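Long-range contacts in rhamnose ABC transporter, periplasmic rhamnose-binding protein (Kribbella flavida, PDB 4KVF), which probably binds a carbohydrate, most likely rhamnose, and hands it to an ABC transporter for uptake: residues A[42-47]-A[70-75]; A[55-60]-A[282-287]. One frame throughout, in Å; residues are numbered along the deposited sequence.

Interaction 1: residues A[42-47]-A[70-75]; sequences IAYLPK and GEYKLV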
loop_
_atom_site.group_PDB
_atom_site.type_symbol
_atom_site.label_atom_id
_atom_site.label_comp_id
_atom_site.label_asym_id
_atom_site.label_seq_id
_atom_site.Cartn_x
_atom_site.Cartn_y
_atom_site.Cartn_z
ATOM N N ILE A 42 -17.878 -13.701 -0.772
ATOM C CA ILE A 42 -16.660 -12.976 -1.119
ATOM C C ILE A 42 -15.509 -13.509 -0.275
ATOM O O ILE A 42 -15.553 -13.449 0.954
ATOM C CB ILE A 42 -16.852 -11.455 -0.904
ATOM C CG1 ILE A 42 -18.035 -10.950 -1.743
ATOM C CG2 ILE A 42 -15.563 -10.708 -1.255
ATOM C CD1 ILE A 42 -18.330 -9.445 -1.602
ATOM N N ALA A 43 -14.490 -14.057 -0.932
ATOM C CA ALA A 43 -13.398 -14.708 -0.215
ATOM C C ALA A 43 -12.101 -13.934 -0.410
ATOM O O ALA A 43 -11.856 -13.418 -1.495
ATOM C CB ALA A 43 -13.226 -16.128 -0.706
ATOM N N TYR A 44 -11.285 -13.873 0.641
ATOM C CA TYR A 44 -10.013 -13.155 0.624
ATOM C C TYR A 44 -8.841 -14.124 0.723
ATOM O O TYR A 44 -8.831 -15.032 1.564
ATOM C CB TYR A 44 -9.943 -12.170 1.787
ATOM C CG TYR A 44 -10.747 -10.932 1.526
ATOM C CD1 TYR A 44 -12.133 -10.960 1.589
ATOM C CD2 TYR A 44 -10.128 -9.744 1.177
ATOM C CE1 TYR A 44 -12.888 -9.831 1.320
ATOM C CE2 TYR A 44 -10.872 -8.614 0.904
ATOM C CZ TYR A 44 -12.250 -8.664 0.980
ATOM O OH TYR A 44 -12.980 -7.526 0.715
ATOM N N LEU A 45 -7.854 -13.911 -0.143
ATOM C CA LEU A 45 -6.625 -14.711 -0.172
ATOM C C LEU A 45 -5.446 -13.753 -0.167
ATOM O O LEU A 45 -4.937 -13.362 -1.235
ATOM C CB LEU A 45 -6.574 -15.590 -1.433
ATOM C CG LEU A 45 -5.310 -16.424 -1.718
ATOM C CD1 LEU A 45 -4.861 -17.197 -0.491
ATOM C CD2 LEU A 45 -5.584 -17.383 -2.876
ATOM N N PRO A 46 -5.000 -13.375 1.034
ATOM C CA PRO A 46 -3.828 -12.506 1.156
ATOM C C PRO A 46 -2.551 -13.290 0.859
ATOM O O PRO A 46 -2.613 -14.499 0.635
ATOM C CB PRO A 46 -3.880 -12.075 2.618
ATOM C CG PRO A 46 -4.475 -13.267 3.322
ATOM C CD PRO A 46 -5.476 -13.859 2.349
ATOM N N LYS A 47 -1.408 -12.610 0.849
ATOM C CA LYS A 47 -0.130 -13.287 0.647
ATOM C C LYS A 47 0.200 -14.246 1.791
ATOM O O LYS A 47 0.659 -15.363 1.557
ATOM C CB LYS A 47 0.994 -12.266 0.464
ATOM C CG LYS A 47 0.776 -11.371 -0.742
ATOM C CD LYS A 47 2.030 -10.598 -1.098
ATOM C CE LYS A 47 1.997 -10.185 -2.555
ATOM N NZ LYS A 47 3.139 -9.285 -2.885
ATOM N N GLY A 70 -23.308 -9.805 2.524
ATOM C CA GLY A 70 -22.686 -10.933 1.849
ATOM C C GLY A 70 -22.137 -11.928 2.857
ATOM O O GLY A 70 -22.420 -11.821 4.050
ATOM N N GLU A 71 -21.378 -12.913 2.378
ATOM C CA GLU A 71 -20.744 -13.901 3.244
ATOM C C GLU A 71 -19.236 -13.801 3.089
ATOM O O GLU A 71 -18.728 -13.929 1.982
ATOM C CB GLU A 71 -21.169 -15.312 2.849
ATOM C CG GLU A 71 -22.653 -15.605 2.958
ATOM C CD GLU A 71 -22.962 -17.067 2.659
ATOM O OE1 GLU A 71 -22.060 -17.920 2.838
ATOM O OE2 GLU A 71 -24.100 -17.361 2.235
ATOM N N TYR A 72 -18.522 -13.608 4.195
ATOM C CA TYR A 72 -17.065 -13.413 4.150
ATOM C C TYR A 72 -16.296 -14.712 4.425
ATOM O O TYR A 72 -16.640 -15.460 5.335
ATOM C CB TYR A 72 -16.675 -12.337 5.165
ATOM C CG TYR A 72 -15.200 -12.211 5.485
ATOM C CD1 TYR A 72 -14.360 -11.442 4.691
ATOM C CD2 TYR A 72 -14.663 -12.812 6.619
ATOM C CE1 TYR A 72 -13.014 -11.302 4.998
ATOM C CE2 TYR A 72 -13.321 -12.675 6.936
ATOM C CZ TYR A 72 -12.505 -11.919 6.123
ATOM O OH TYR A 72 -11.174 -11.794 6.443
ATOM N N LYS A 73 -15.261 -14.973 3.631
ATOM C CA LYS A 73 -14.376 -16.102 3.881
ATOM C C LYS A 73 -12.913 -15.661 3.764
ATOM O O LYS A 73 -12.568 -14.840 2.912
ATOM C CB LYS A 73 -14.680 -17.236 2.903
ATOM C CG LYS A 73 -13.709 -18.395 2.959
ATOM C CD LYS A 73 -14.220 -19.553 2.116
ATOM C CE LYS A 73 -14.797 -20.667 2.977
ATOM N NZ LYS A 73 -13.760 -21.636 3.448
ATOM N N LEU A 74 -12.069 -16.191 4.645
ATOM C CA LEU A 74 -10.636 -15.918 4.614
ATOM C C LEU A 74 -9.911 -17.248 4.496
ATOM O O LEU A 74 -10.145 -18.163 5.292
ATOM C CB LEU A 74 -10.199 -15.205 5.903
ATOM C CG LEU A 74 -8.714 -14.854 6.102
ATOM C CD1 LEU A 74 -8.231 -13.846 5.053
ATOM C CD2 LEU A 74 -8.435 -14.324 7.509
ATOM N N VAL A 75 -9.045 -17.362 3.490
ATOM C CA VAL A 75 -8.190 -18.535 3.337
ATOM C C VAL A 75 -6.766 -18.066 3.044
ATOM O O VAL A 75 -6.550 -16.907 2.694
ATOM C CB VAL A 75 -8.652 -19.466 2.178
ATOM C CG1 VAL A 75 -10.106 -19.942 2.378
ATOM C CG2 VAL A 75 -8.494 -18.774 0.840
#
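Tyr44 and Leu74 face each other as a bridge pair of two parallel strands, 42-45 and 71-74, and the side chain of Tyr44 meets both Leu74 and Tyr72. Its CB lies 4.1 Å from Leu74 CD1. CG stands anti to the carbonyl carbon (chi1 -77°), on the side of Tyr72, and from there ring carbons of the two tyrosines meet: Tyr44 CD1 is 3.5 Å from Tyr72 CE1, while Tyr44 CE1 is 4.0 Å from Tyr72 CD1. The two side chains cross at about a right angle, but the ring planes are inclined by 44°, neither stacked nor edge-to-face. At the tip, OH hydrogen-bonds the carbonyl oxygen of Gly285, so tyrosine suits the place: a flat apolar body for the core and one polar end. A phenylalanine here would probably leave that carbonyl without its hydroxyl mate and weaken the tie between strand and helix.

Beyond the strand end Leu74 CD1 reaches Pro46 CD at 3.9 Å; on the face opposite Tyr44, the small Ala43 sits 4.0 Å, CB to CB, from Lys73, whose bent chain leads away. Ile42 and Tyr44 each turn both N-H and C=O to segment 70-75. The straightest of these bonds runs from Val75 N to Tyr44 O, 3.0 Å with 176° at the hydrogen. Ala43 and Leu45 instead bond strand 99-102 and the residue after it, making 41-45 an inner strand. Helix 52-67 links the pair and packs on Tyr72 and Leu74, the arrangement of a beta-alpha-beta unit in a periplasmic binding protein fold.

Interaction 2: residues A[55-60]-A[282-287]; sequences DVEVGG and ADIGYL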
loop_
_atom_site.group_PDB
_atom_site.type_symbol
_atom_site.label_atom_id
_atom_site.label_comp_id
_atom_site.label_asym_id
_atom_site.label_seq_id
_atom_site.Cartn_x
_atom_site.Cartn_y
_atom_site.Cartn_z
ATOM N N ASP A 55 -4.141 -8.890 8.890
ATOM C CA ASP A 55 -5.367 -8.977 9.681
ATOM C C ASP A 55 -6.228 -7.717 9.552
ATOM O O ASP A 55 -7.447 -7.810 9.390
ATOM C CB ASP A 55 -5.050 -9.252 11.153
ATOM C CG ASP A 55 -4.605 -10.684 11.400
ATOM O OD1 ASP A 55 -4.639 -11.501 10.452
ATOM O OD2 ASP A 55 -4.236 -10.988 12.555
ATOM N N VAL A 56 -5.593 -6.548 9.619
ATOM C CA VAL A 56 -6.304 -5.280 9.483
ATOM C C VAL A 56 -6.851 -5.152 8.071
ATOM O O VAL A 56 -7.962 -4.656 7.858
ATOM C CB VAL A 56 -5.386 -4.074 9.780
ATOM C CG1 VAL A 56 -6.139 -2.763 9.577
ATOM C CG2 VAL A 56 -4.830 -4.160 11.197
ATOM N N GLU A 57 -6.060 -5.628 7.114
ATOM C CA GLU A 57 -6.393 -5.558 5.694
ATOM C C GLU A 57 -7.646 -6.358 5.359
ATOM O O GLU A 57 -8.622 -5.815 4.841
ATOM C CB GLU A 57 -5.209 -6.075 4.879
ATOM C CG GLU A 57 -5.359 -5.986 3.383
ATOM C CD GLU A 57 -4.008 -6.078 2.692
ATOM O OE1 GLU A 57 -3.327 -7.121 2.834
ATOM O OE2 GLU A 57 -3.616 -5.098 2.025
ATOM N N VAL A 58 -7.629 -7.654 5.654
ATOM C CA VAL A 58 -8.791 -8.478 5.337
ATOM C C VAL A 58 -9.970 -8.172 6.257
ATOM O O VAL A 58 -11.125 -8.435 5.906
ATOM C CB VAL A 58 -8.465 -9.986 5.350
ATOM C CG1 VAL A 58 -7.474 -10.304 4.241
ATOM C CG2 VAL A 58 -7.944 -10.423 6.724
ATOM N N GLY A 59 -9.669 -7.613 7.428
ATOM C CA GLY A 59 -10.683 -7.226 8.394
ATOM C C GLY A 59 -11.563 -6.121 7.845
ATOM O O GLY A 59 -12.741 -6.013 8.188
ATOM N N GLY A 60 -10.975 -5.283 7.000
ATOM C CA GLY A 60 -11.721 -4.241 6.325
ATOM C C GLY A 60 -12.674 -4.855 5.319
ATOM O O GLY A 60 -13.783 -4.362 5.125
ATOM N N ALA A 282 -6.979 -1.548 5.981
ATOM C CA ALA A 282 -8.388 -1.906 6.111
ATOM C C ALA A 282 -9.200 -1.366 4.938
ATOM O O ALA A 282 -10.137 -2.012 4.461
ATOM C CB ALA A 282 -8.961 -1.420 7.449
ATOM N N ASP A 283 -8.835 -0.184 4.453
ATOM C CA ASP A 283 -9.560 0.401 3.327
ATOM C C ASP A 283 -9.313 -0.366 2.039
ATOM O O ASP A 283 -10.148 -0.352 1.134
ATOM C CB ASP A 283 -9.190 1.877 3.117
ATOM C CG ASP A 283 -9.690 2.775 4.232
ATOM O OD1 ASP A 283 -10.637 2.386 4.952
ATOM O OD2 ASP A 283 -9.142 3.893 4.381
ATOM N N ILE A 284 -8.151 -1.009 1.934
ATOM C CA ILE A 284 -7.863 -1.817 0.752
ATOM C C ILE A 284 -8.850 -2.991 0.666
ATOM O O ILE A 284 -9.464 -3.237 -0.375
ATOM C CB ILE A 284 -6.419 -2.367 0.780
ATOM C CG1 ILE A 284 -5.408 -1.222 0.903
ATOM C CG2 ILE A 284 -6.130 -3.178 -0.486
ATOM C CD1 ILE A 284 -3.983 -1.720 1.091
ATOM N N GLY A 285 -9.015 -3.700 1.774
ATOM C CA GLY A 285 -9.919 -4.834 1.813
ATOM C C GLY A 285 -11.362 -4.403 1.658
ATOM O O GLY A 285 -12.168 -5.070 1.006
ATOM N N TYR A 286 -11.694 -3.276 2.283
ATOM C CA TYR A 286 -13.041 -2.704 2.201
ATOM C C TYR A 286 -13.363 -2.316 0.756
ATOM O O TYR A 286 -14.413 -2.678 0.218
ATOM C CB TYR A 286 -13.130 -1.502 3.156
ATOM C CG TYR A 286 -14.478 -0.840 3.274
ATOM C CD1 TYR A 286 -14.933 0.027 2.286
ATOM C CD2 TYR A 286 -15.274 -1.043 4.390
ATOM C CE1 TYR A 286 -16.166 0.656 2.404
ATOM C CE2 TYR A 286 -16.511 -0.424 4.508
ATOM C CZ TYR A 286 -16.943 0.428 3.511
ATOM O OH TYR A 286 -18.171 1.052 3.627
ATOM N N LEU A 287 -12.455 -1.590 0.111
ATOM C CA LEU A 287 -12.668 -1.206 -1.268
ATOM C C LEU A 287 -12.764 -2.430 -2.175
ATOM O O LEU A 287 -13.591 -2.464 -3.076
ATOM C CB LEU A 287 -11.558 -0.258 -1.742
ATOM C CG LEU A 287 -11.606 0.177 -3.211
ATOM C CD1 LEU A 287 -12.971 0.754 -3.587
ATOM C CD2 LEU A 287 -10.501 1.198 -3.497
#
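Gly60 and Ala282 meet where two helices, 52-67 and 281-296, pack backbone to backbone, a close glycine-mediated helix crossing. The short segments approach to 6.0 Å between axes at an angle of 31°, and no conventional hydrogen bond joins them. CA-H...O contacts take that place. Gly60 CA lies 3.3 Å from Ala282 O, with 164° at the hydrogen. Glycine suits the spot because a CB on Gly60 would fall 1.8 Å from that same oxygen. The roles are exchanged at Gly285, whose CA sits 3.4 Å from Glu57 O. A CB modelled on Gly285 would clash with Glu57 O, only 2.1 Å away. Ala282 can keep a methyl because its CB points beside the other helix, next to Val56, with CB 3.8 Å from Val56 CG1.

Both helices lie on the Tyr44 side of the six-stranded parallel sheet, within a periplasmic binding protein domain whose chain returns to this sheet after building much of the other lobe; the two helices are therefore far apart in sequence.

On the side of the contact toward Phe127 of the sheet, Glu57 sends CG anti to its backbone N (chi1 -176°) and an extended chain onward, crossing Ile284 obliquely. Its OE2 touches Ile284 CD1 at 3.5 Å, and Phe127 packs against both side chains. Asp128 OD2 is close to the same OE2, and the closeness of two acids would probably favour holding a proton on one of them. Tyr286 meets Gly60 O with CB, at 3.5 Å, and with the near side of its ring, whose far end leads away; the side chain also packs on Val63 and Ala64. Its OH hydrogen-bonds Lys312 N, and the Lys312 side chain makes a cation-pi contact with the ring.

How the interactions relate
The centres of interactions 1 and 2 are about 11 Å apart in the same lobe, and they touch. Along the chain the order is 42-47, 55-60, 70-75 and 282-287, so the segments alternate: helix 52-67, which connects the two strands of interaction 1, supplies one half of interaction 2. Helix 281-296 arrives only after the chain has built the four-stranded sheet. Val58, on the side of helix 52-67 turned from 281-296, packs its CG1 against Leu74 CD1 at 3.7 Å. The two helices lie side by side on one face of the sheet, and a late part of the chain is thereby joined to its beginning within one lobe of this two-lobed protein.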